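2-polyprenyl-6-methoxyphenol hydroxylase-like FAD-dependent oxidoreductase (PDB 6UI5) binds flavin-adenine dinucleotide and is a flavoprotein of the FAD-dependent aromatic-ring hydroxylase-like oxidoreductase family. Local coordinates at residues A[82-94]-A[400-412]. Numbering follows the deposited sequence.
Sequences FEKVQGPREPTHM and DRLLGRRLPKVQI
The guanidinium of Arg89 lies flat against the ring of Pro408, whose CB sits 3.8 Å above the plane of the group and over its centre. The CB of Arg89 starts out away from 400-412, but the chain bends at chi2 (-121°) and brings its end back to the proline. Several acceptors hold the planar group in this position. Arg89 NE gives a hydrogen bond of 3.0 Å to Gln86 O of its own loop, nearly along the C=O axis. Arg89 NH1 reaches Arg406 O in a weak bond of 3.4 Å. A water in the guanidinium plane accepts from Arg89 NH2 and donates to Arg406 O, so this carbonyl is met twice. Glu52 adds a salt bridge to Arg89 NH1, and also pairs with Arg406.

Only one direct backbone hydrogen bond joins the segments: Lys409 N donates to Pro88 O at 2.8 Å, with an N-H...O angle of 152°. Beside it, Pro88 CD packs on Pro408 CB at 3.9 Å and on Val410 CG1. Gly87 CA also lies against Pro408 CB, at 3.8 Å.

Farther along, Lys409 crosses Glu90 at about a right angle. Its CD and CE lie on the carboxylate arm, and Lys409 NZ forms a salt bridge of 3.3 Å with Glu90 OE2. That oxygen also pairs with Arg64, so the carboxylate probably offsets two nearby positive charges. At the other end, Gln86 NE2 meets Leu402 CD2 at 3.7 Å.

The contact joins two loop regions of a flavoprotein of this family: 82-94 belongs to the FAD binding region, and 400-412 ends in the first residues of strand 411-414, in the C-terminal region of the thioredoxin clan.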
ATOM      1  N   PHE A  82     -12.231   5.614 -10.400  1.00 66.45           N
ATOM      2  CA  PHE A  82     -12.692   6.946 -10.034  1.00 64.60           C
ATOM      3  C   PHE A  82     -14.213   7.024  -9.959  1.00 65.80           C
ATOM      4  O   PHE A  82     -14.739   7.900  -9.266  1.00 62.74           O
ATOM      5  CB  PHE A  82     -12.138   7.977 -11.027  1.00 54.44           C
ATOM      6  CG  PHE A  82     -12.494   9.415 -10.694  1.00 48.52           C
ATOM      7  CD1 PHE A  82     -11.871  10.083  -9.644  1.00 53.49           C
ATOM      8  CD2 PHE A  82     -13.446  10.101 -11.440  1.00 43.74           C
ATOM      9  CE1 PHE A  82     -12.201  11.417  -9.348  1.00 51.29           C
ATOM     10  CE2 PHE A  82     -13.771  11.434 -11.150  1.00 44.72           C
ATOM     11  CZ  PHE A  82     -13.151  12.087 -10.109  1.00 47.75           C
ATOM     12  N   GLU A  83     -14.923   6.123 -10.645  1.00 70.84           N
ATOM     13  CA  GLU A  83     -16.382   6.058 -10.586  1.00 77.82           C
ATOM     14  C   GLU A  83     -16.912   5.774  -9.180  1.00 76.22           C
ATOM     15  O   GLU A  83     -18.115   5.933  -8.946  1.00 77.60           O
ATOM     16  CB  GLU A  83     -16.890   4.982 -11.560  1.00 85.58           C
ATOM     17  CG  GLU A  83     -16.419   3.554 -11.245  1.00 96.23           C
ATOM     18  CD  GLU A  83     -15.102   3.182 -11.926  1.00107.03           C
ATOM     19  OE1 GLU A  83     -14.501   4.047 -12.611  1.00113.40           O
ATOM     20  OE2 GLU A  83     -14.664   2.019 -11.774  1.00106.39           O
ATOM     21  N   LYS A  84     -16.058   5.349  -8.252  1.00 69.07           N
ATOM     22  CA  LYS A  84     -16.452   5.098  -6.873  1.00 69.56           C
ATOM     23  C   LYS A  84     -16.373   6.350  -6.003  1.00 67.69           C
ATOM     24  O   LYS A  84     -16.773   6.313  -4.840  1.00 64.53           O
ATOM     25  CB  LYS A  84     -15.582   3.977  -6.273  1.00 65.87           C
ATOM     26  CG  LYS A  84     -15.560   2.675  -7.092  1.00 72.56           C
ATOM     27  CD  LYS A  84     -16.317   1.526  -6.421  1.00 81.24           C
ATOM     28  CE  LYS A  84     -17.843   1.705  -6.463  1.00 89.86           C
ATOM     29  NZ  LYS A  84     -18.560   0.719  -5.578  1.00 94.97           N
ATOM     30  N   VAL A  85     -15.881   7.454  -6.533  1.00 72.76           N
ATOM     31  CA  VAL A  85     -15.794   8.694  -5.767  1.00 76.54           C
ATOM     32  C   VAL A  85     -17.180   9.325  -5.702  1.00 74.24           C
ATOM     33  O   VAL A  85     -17.953   9.265  -6.663  1.00 78.30           O
ATOM     34  CB  VAL A  85     -14.745   9.639  -6.395  1.00 70.28           C
ATOM     35  CG1 VAL A  85     -14.707  10.995  -5.692  1.00 62.12           C
ATOM     36  CG2 VAL A  85     -13.371   8.989  -6.344  1.00 66.68           C
ATOM     37  N   GLN A  86     -17.500   9.923  -4.560  1.00 76.33           N
ATOM     38  CA  GLN A  86     -18.845  10.427  -4.309  1.00 76.12           C
ATOM     39  C   GLN A  86     -19.265  11.476  -5.339  1.00 74.93           C
ATOM     40  O   GLN A  86     -18.458  12.291  -5.789  1.00 70.78           O
ATOM     41  CB  GLN A  86     -18.905  11.011  -2.891  1.00 77.07           C
ATOM     42  CG  GLN A  86     -20.047  11.968  -2.616  1.00 90.07           C
ATOM     43  CD  GLN A  86     -21.235  11.289  -1.956  1.00107.91           C
ATOM     44  OE1 GLN A  86     -21.361  10.056  -1.965  1.00116.55           O
ATOM     45  NE2 GLN A  86     -22.113  12.093  -1.371  1.00108.34           N
ATOM     46  N   GLY A  87     -20.545  11.441  -5.711  1.00 82.06           N
ATOM     47  CA  GLY A  87     -21.198  12.520  -6.424  1.00 81.92           C
ATOM     48  C   GLY A  87     -20.766  12.595  -7.865  1.00 76.79           C
ATOM     49  O   GLY A  87     -19.921  11.819  -8.305  1.00 85.93           O
ATOM     50  N   PRO A  88     -21.355  13.505  -8.639  1.00 71.37           N
ATOM     51  CA  PRO A  88     -20.793  13.822  -9.963  1.00 69.73           C
ATOM     52  C   PRO A  88     -19.559  14.714  -9.860  1.00 69.86           C
ATOM     53  O   PRO A  88     -19.516  15.662  -9.069  1.00 73.08           O
ATOM     54  CB  PRO A  88     -21.936  14.556 -10.679  1.00 55.82           C
ATOM     55  CG  PRO A  88     -23.169  14.262  -9.876  1.00 63.15           C
ATOM     56  CD  PRO A  88     -22.703  14.061  -8.460  1.00 71.87           C
ATOM     57  N   ARG A  89     -18.538  14.388 -10.665  1.00 67.05           N
ATOM     58  CA  ARG A  89     -17.380  15.258 -10.852  1.00 64.27           C
ATOM     59  C   ARG A  89     -16.887  15.267 -12.293  1.00 72.98           C
ATOM     60  O   ARG A  89     -17.581  14.813 -13.202  1.00 86.37           O
ATOM     61  CB  ARG A  89     -16.228  14.866  -9.922  1.00 59.15           C
ATOM     62  CG  ARG A  89     -16.668  14.281  -8.567  1.00 49.29           C
ATOM     63  CD  ARG A  89     -16.140  15.106  -7.427  1.00 48.89           C
ATOM     64  NE  ARG A  89     -16.687  14.671  -6.143  1.00 56.54           N
ATOM     65  CZ  ARG A  89     -17.017  15.481  -5.139  1.00 60.38           C
ATOM     66  NH1 ARG A  89     -16.851  16.815  -5.234  1.00 50.13           N
ATOM     67  NH2 ARG A  89     -17.535  14.958  -4.018  1.00 67.78           N
ATOM     68  N   GLU A  90     -15.672  15.762 -12.486  1.00 71.86           N
ATOM     69  CA  GLU A  90     -15.193  16.100 -13.815  1.00 69.39           C
ATOM     70  C   GLU A  90     -14.030  15.213 -14.231  1.00 61.35           C
ATOM     71  O   GLU A  90     -13.218  14.806 -13.396  1.00 60.76           O
ATOM     72  CB  GLU A  90     -14.720  17.555 -13.875  1.00 78.47           C
ATOM     73  CG  GLU A  90     -15.793  18.579 -13.897  1.00 92.37           C
ATOM     74  CD  GLU A  90     -15.217  19.977 -13.827  1.00100.93           C
ATOM     75  OE1 GLU A  90     -14.847  20.400 -12.709  1.00104.23           O
ATOM     76  OE2 GLU A  90     -15.124  20.639 -14.886  1.00103.38           O
ATOM     77  N   PRO A  91     -13.910  14.924 -15.520  1.00 58.33           N
ATOM     78  CA  PRO A  91     -12.633  14.431 -16.047  1.00 58.30           C
ATOM     79  C   PRO A  91     -11.566  15.506 -15.947  1.00 57.22           C
ATOM     80  O   PRO A  91     -11.862  16.703 -15.947  1.00 56.64           O
ATOM     81  CB  PRO A  91     -12.957  14.119 -17.510  1.00 65.89           C
ATOM     82  CG  PRO A  91     -14.086  15.105 -17.848  1.00 61.76           C
ATOM     83  CD  PRO A  91     -14.907  15.165 -16.583  1.00 57.32           C
ATOM     84  N   THR A  92     -10.307  15.069 -15.872  1.00 60.55           N
ATOM     85  CA  THR A  92      -9.195  15.995 -16.088  1.00 50.44           C
ATOM     86  C   THR A  92      -9.308  16.629 -17.465  1.00 51.09           C
ATOM     87  O   THR A  92      -9.527  15.934 -18.463  1.00 58.17           O
ATOM     88  CB  THR A  92      -7.857  15.275 -15.958  1.00 46.61           C
ATOM     89  OG1 THR A  92      -7.565  15.054 -14.581  1.00 49.31           O
ATOM     90  CG2 THR A  92      -6.748  16.110 -16.524  1.00 46.11           C
ATOM     91  N   HIS A  93      -9.182  17.954 -17.513  1.00 50.38           N
ATOM     92  CA  HIS A  93      -9.187  18.682 -18.773  1.00 61.28           C
ATOM     93  C   HIS A  93      -7.769  19.112 -19.162  1.00 60.17           C
ATOM     94  O   HIS A  93      -6.943  19.448 -18.306  1.00 53.33           O
ATOM     95  CB  HIS A  93     -10.101  19.903 -18.693  1.00 58.62           C
ATOM     96  CG  HIS A  93     -11.562  19.583 -18.786  1.00 65.99           C
ATOM     97  ND1 HIS A  93     -12.221  18.826 -17.842  1.00 67.34           N
ATOM     98  CD2 HIS A  93     -12.498  19.956 -19.693  1.00 67.29           C
ATOM     99  CE1 HIS A  93     -13.498  18.731 -18.173  1.00 69.65           C
ATOM    100  NE2 HIS A  93     -13.690  19.405 -19.293  1.00 70.83           N
ATOM    101  N   MET A  94      -7.490  19.116 -20.465  1.00 73.37           N
ATOM    102  CA  MET A  94      -6.137  19.383 -20.962  1.00 69.93           C
ATOM    103  C   MET A  94      -6.008  20.881 -21.209  1.00 64.39           C
ATOM    104  O   MET A  94      -6.175  21.385 -22.319  1.00 74.37           O
ATOM    105  CB  MET A  94      -5.863  18.560 -22.210  1.00 75.66           C
ATOM    106  CG  MET A  94      -6.001  17.051 -21.973  1.00 86.09           C
ATOM    107  SD  MET A  94      -4.584  16.188 -21.264  1.00100.43           S
ATOM    108  CE  MET A  94      -5.011  16.116 -19.540  1.00101.92           C
ATOM    109  N   ASP A 400     -19.147  10.239   6.834  1.00 97.87           N
ATOM    110  CA  ASP A 400     -19.697  11.376   6.105  1.00 83.84           C
ATOM    111  C   ASP A 400     -18.714  11.780   5.013  1.00 83.71           C
ATOM    112  O   ASP A 400     -17.554  12.092   5.299  1.00 74.33           O
ATOM    113  CB  ASP A 400     -19.960  12.544   7.058  1.00 77.10           C
ATOM    114  CG  ASP A 400     -20.726  13.689   6.407  1.00 80.63           C
ATOM    115  OD1 ASP A 400     -20.991  13.645   5.189  1.00 88.24           O
ATOM    116  OD2 ASP A 400     -21.044  14.657   7.126  1.00 79.94           O
ATOM    117  N   ARG A 401     -19.186  11.788   3.771  1.00 91.72           N
ATOM    118  CA  ARG A 401     -18.376  12.090   2.602  1.00 93.66           C
ATOM    119  C   ARG A 401     -18.493  13.541   2.164  1.00 85.58           C
ATOM    120  O   ARG A 401     -17.936  13.915   1.126  1.00 83.13           O
ATOM    121  CB  ARG A 401     -18.771  11.158   1.456  1.00106.01           C
ATOM    122  CG  ARG A 401     -18.186   9.759   1.621  1.00113.73           C
ATOM    123  CD  ARG A 401     -16.795   9.698   1.029  1.00118.03           C
ATOM    124  NE  ARG A 401     -15.760   9.143   1.903  1.00114.04           N
ATOM    125  CZ  ARG A 401     -14.458   9.288   1.683  1.00110.33           C
ATOM    126  NH1 ARG A 401     -13.566   8.760   2.526  1.00109.88           N
ATOM    127  NH2 ARG A 401     -14.026   9.965   0.612  1.00111.78           N
ATOM    128  N   LEU A 402     -19.219  14.362   2.916  1.00 77.81           N
ATOM    129  CA  LEU A 402     -19.430  15.754   2.543  1.00 71.86           C
ATOM    130  C   LEU A 402     -18.718  16.741   3.454  1.00 70.97           C
ATOM    131  O   LEU A 402     -18.190  17.749   2.964  1.00 74.07           O
ATOM    132  CB  LEU A 402     -20.936  16.071   2.513  1.00 61.62           C
ATOM    133  CG  LEU A 402     -21.742  15.235   1.511  1.00 65.92           C
ATOM    134  CD1 LEU A 402     -23.224  15.519   1.597  1.00 61.87           C
ATOM    135  CD2 LEU A 402     -21.258  15.406   0.058  1.00 71.65           C
ATOM    136  N   LEU A 403     -18.686  16.479   4.767  1.00 62.85           N
ATOM    137  CA  LEU A 403     -18.037  17.395   5.701  1.00 57.07           C
ATOM    138  C   LEU A 403     -16.566  17.561   5.363  1.00 53.54           C
ATOM    139  O   LEU A 403     -15.857  16.586   5.082  1.00 43.39           O
ATOM    140  CB  LEU A 403     -18.167  16.902   7.140  1.00 53.52           C
ATOM    141  CG  LEU A 403     -19.245  17.539   8.023  1.00 63.65           C
ATOM    142  CD1 LEU A 403     -19.335  16.792   9.331  1.00 74.69           C
ATOM    143  CD2 LEU A 403     -18.990  19.014   8.293  1.00 61.53           C
ATOM    144  N   GLY A 404     -16.111  18.809   5.417  1.00 50.16           N
ATOM    145  CA  GLY A 404     -14.723  19.131   5.167  1.00 49.98           C
ATOM    146  C   GLY A 404     -14.317  19.071   3.722  1.00 50.51           C
ATOM    147  O   GLY A 404     -13.112  19.024   3.448  1.00 54.44           O
ATOM    148  N   ARG A 405     -15.276  19.018   2.789  1.00 43.79           N
ATOM    149  CA  ARG A 405     -14.977  18.908   1.363  1.00 45.28           C
ATOM    150  C   ARG A 405     -15.848  19.826   0.539  1.00 52.51           C
ATOM    151  O   ARG A 405     -16.953  20.193   0.937  1.00 64.80           O
ATOM    152  CB  ARG A 405     -15.153  17.482   0.842  1.00 34.33           C
ATOM    153  CG  ARG A 405     -14.246  16.600   1.625  1.00 60.56           C
ATOM    154  CD  ARG A 405     -13.894  15.331   1.002  1.00 84.07           C
ATOM    155  NE  ARG A 405     -14.114  14.303   2.014  1.00111.14           N
ATOM    156  CZ  ARG A 405     -13.700  13.053   1.915  1.00122.70           C
ATOM    157  NH1 ARG A 405     -13.960  12.178   2.896  1.00124.37           N
ATOM    158  NH2 ARG A 405     -12.998  12.679   0.847  1.00131.02           N
ATOM    159  N   ARG A 406     -15.324  20.205  -0.613  1.00 47.41           N
ATOM    160  CA  ARG A 406     -16.132  20.934  -1.572  1.00 49.08           C
ATOM    161  C   ARG A 406     -17.153  19.980  -2.183  1.00 48.07           C
ATOM    162  O   ARG A 406     -16.866  18.808  -2.439  1.00 44.36           O
ATOM    163  CB  ARG A 406     -15.240  21.575  -2.657  1.00 41.62           C
ATOM    164  CG  ARG A 406     -14.363  22.780  -2.156  1.00 48.06           C
ATOM    165  CD  ARG A 406     -13.345  23.207  -3.217  1.00 45.92           C
ATOM    166  NE  ARG A 406     -12.971  22.000  -3.927  1.00 48.01           N
ATOM    167  CZ  ARG A 406     -11.855  21.338  -3.718  1.00 43.43           C
ATOM    168  NH1 ARG A 406     -10.961  21.816  -2.857  1.00 41.54           N
ATOM    169  NH2 ARG A 406     -11.631  20.211  -4.387  1.00 48.90           N
ATOM    170  N   LEU A 407     -18.350  20.496  -2.420  1.00 45.46           N
ATOM    171  CA  LEU A 407     -19.462  19.694  -2.888  1.00 48.08           C
ATOM    172  C   LEU A 407     -19.246  19.143  -4.308  1.00 67.80           C
ATOM    173  O   LEU A 407     -18.428  19.664  -5.084  1.00 70.37           O
ATOM    174  CB  LEU A 407     -20.722  20.542  -2.859  1.00 46.12           C
ATOM    175  CG  LEU A 407     -21.255  20.766  -1.456  1.00 48.08           C
ATOM    176  CD1 LEU A 407     -22.343  21.817  -1.552  1.00 56.44           C
ATOM    177  CD2 LEU A 407     -21.821  19.430  -0.916  1.00 45.24           C
ATOM    178  N   PRO A 408     -20.003  18.103  -4.679  1.00 64.38           N
ATOM    179  CA  PRO A 408     -19.940  17.574  -6.051  1.00 53.03           C
ATOM    180  C   PRO A 408     -20.605  18.484  -7.076  1.00 57.13           C
ATOM    181  O   PRO A 408     -21.400  19.377  -6.757  1.00 54.98           O
ATOM    182  CB  PRO A 408     -20.687  16.236  -5.957  1.00 62.21           C
ATOM    183  CG  PRO A 408     -20.763  15.919  -4.483  1.00 68.88           C
ATOM    184  CD  PRO A 408     -20.801  17.237  -3.787  1.00 67.89           C
ATOM    185  N   LYS A 409     -20.271  18.229  -8.344  1.00 59.90           N
ATOM    186  CA  LYS A 409     -20.711  19.109  -9.423  1.00 63.27           C
ATOM    187  C   LYS A 409     -22.191  18.875  -9.687  1.00 61.13           C
ATOM    188  O   LYS A 409     -22.564  18.011 -10.487  1.00 64.23           O
ATOM    189  CB  LYS A 409     -19.867  18.887 -10.689  1.00 67.41           C
ATOM    190  CG  LYS A 409     -20.348  19.646 -11.923  1.00 76.22           C
ATOM    191  CD  LYS A 409     -19.299  19.727 -13.024  1.00 73.59           C
ATOM    192  CE  LYS A 409     -18.404  20.944 -12.844  1.00 76.13           C
ATOM    193  NZ  LYS A 409     -18.191  21.686 -14.144  1.00 73.34           N
ATOM    194  N   VAL A 410     -23.046  19.609  -8.994  1.00 56.60           N
ATOM    195  CA  VAL A 410     -24.482  19.429  -9.153  1.00 60.59           C
ATOM    196  C   VAL A 410     -25.075  20.767  -9.532  1.00 53.83           C
ATOM    197  O   VAL A 410     -24.570  21.826  -9.150  1.00 56.66           O
ATOM    198  CB  VAL A 410     -25.190  18.861  -7.886  1.00 57.83           C
ATOM    199  CG1 VAL A 410     -24.825  17.394  -7.668  1.00 45.33           C
ATOM    200  CG2 VAL A 410     -24.875  19.690  -6.636  1.00 36.88           C
ATOM    201  N   GLN A 411     -26.160  20.704 -10.289  1.00 64.81           N
ATOM    202  CA  GLN A 411     -26.989  21.875 -10.519  1.00 69.20           C
ATOM    203  C   GLN A 411     -27.753  22.246  -9.259  1.00 67.74           C
ATOM    204  O   GLN A 411     -28.289  21.381  -8.560  1.00 73.73           O
ATOM    205  CB  GLN A 411     -27.983  21.599 -11.644  1.00 75.95           C
ATOM    206  CG  GLN A 411     -27.360  21.588 -13.000  1.00 84.46           C
ATOM    207  CD  GLN A 411     -26.780  22.931 -13.323  1.00 93.60           C
ATOM    208  OE1 GLN A 411     -25.610  23.193 -13.040  1.00 93.75           O
ATOM    209  NE2 GLN A 411     -27.598  23.808 -13.901  1.00 95.58           N
ATOM    210  N   ILE A 412     -27.830  23.536  -8.969  1.00 61.43           N
ATOM    211  CA  ILE A 412     -28.805  24.003  -8.002  1.00 68.16           C
ATOM    212  C   ILE A 412     -29.653  25.078  -8.663  1.00 72.89           C
ATOM    213  O   ILE A 412     -29.122  26.025  -9.251  1.00 67.19           O
ATOM    214  CB  ILE A 412     -28.151  24.495  -6.699  1.00 67.51           C
ATOM    215  CG1 ILE A 412     -27.297  25.702  -6.937  1.00 55.79           C
ATOM    216  CG2 ILE A 412     -27.336  23.376  -6.024  1.00 70.47           C
ATOM    217  CD1 ILE A 412     -27.973  26.914  -6.522  1.00 56.68           C
TER
HETATM  218  O   HOH W   1     -18.030  16.378  -1.802  1.00 79.45           O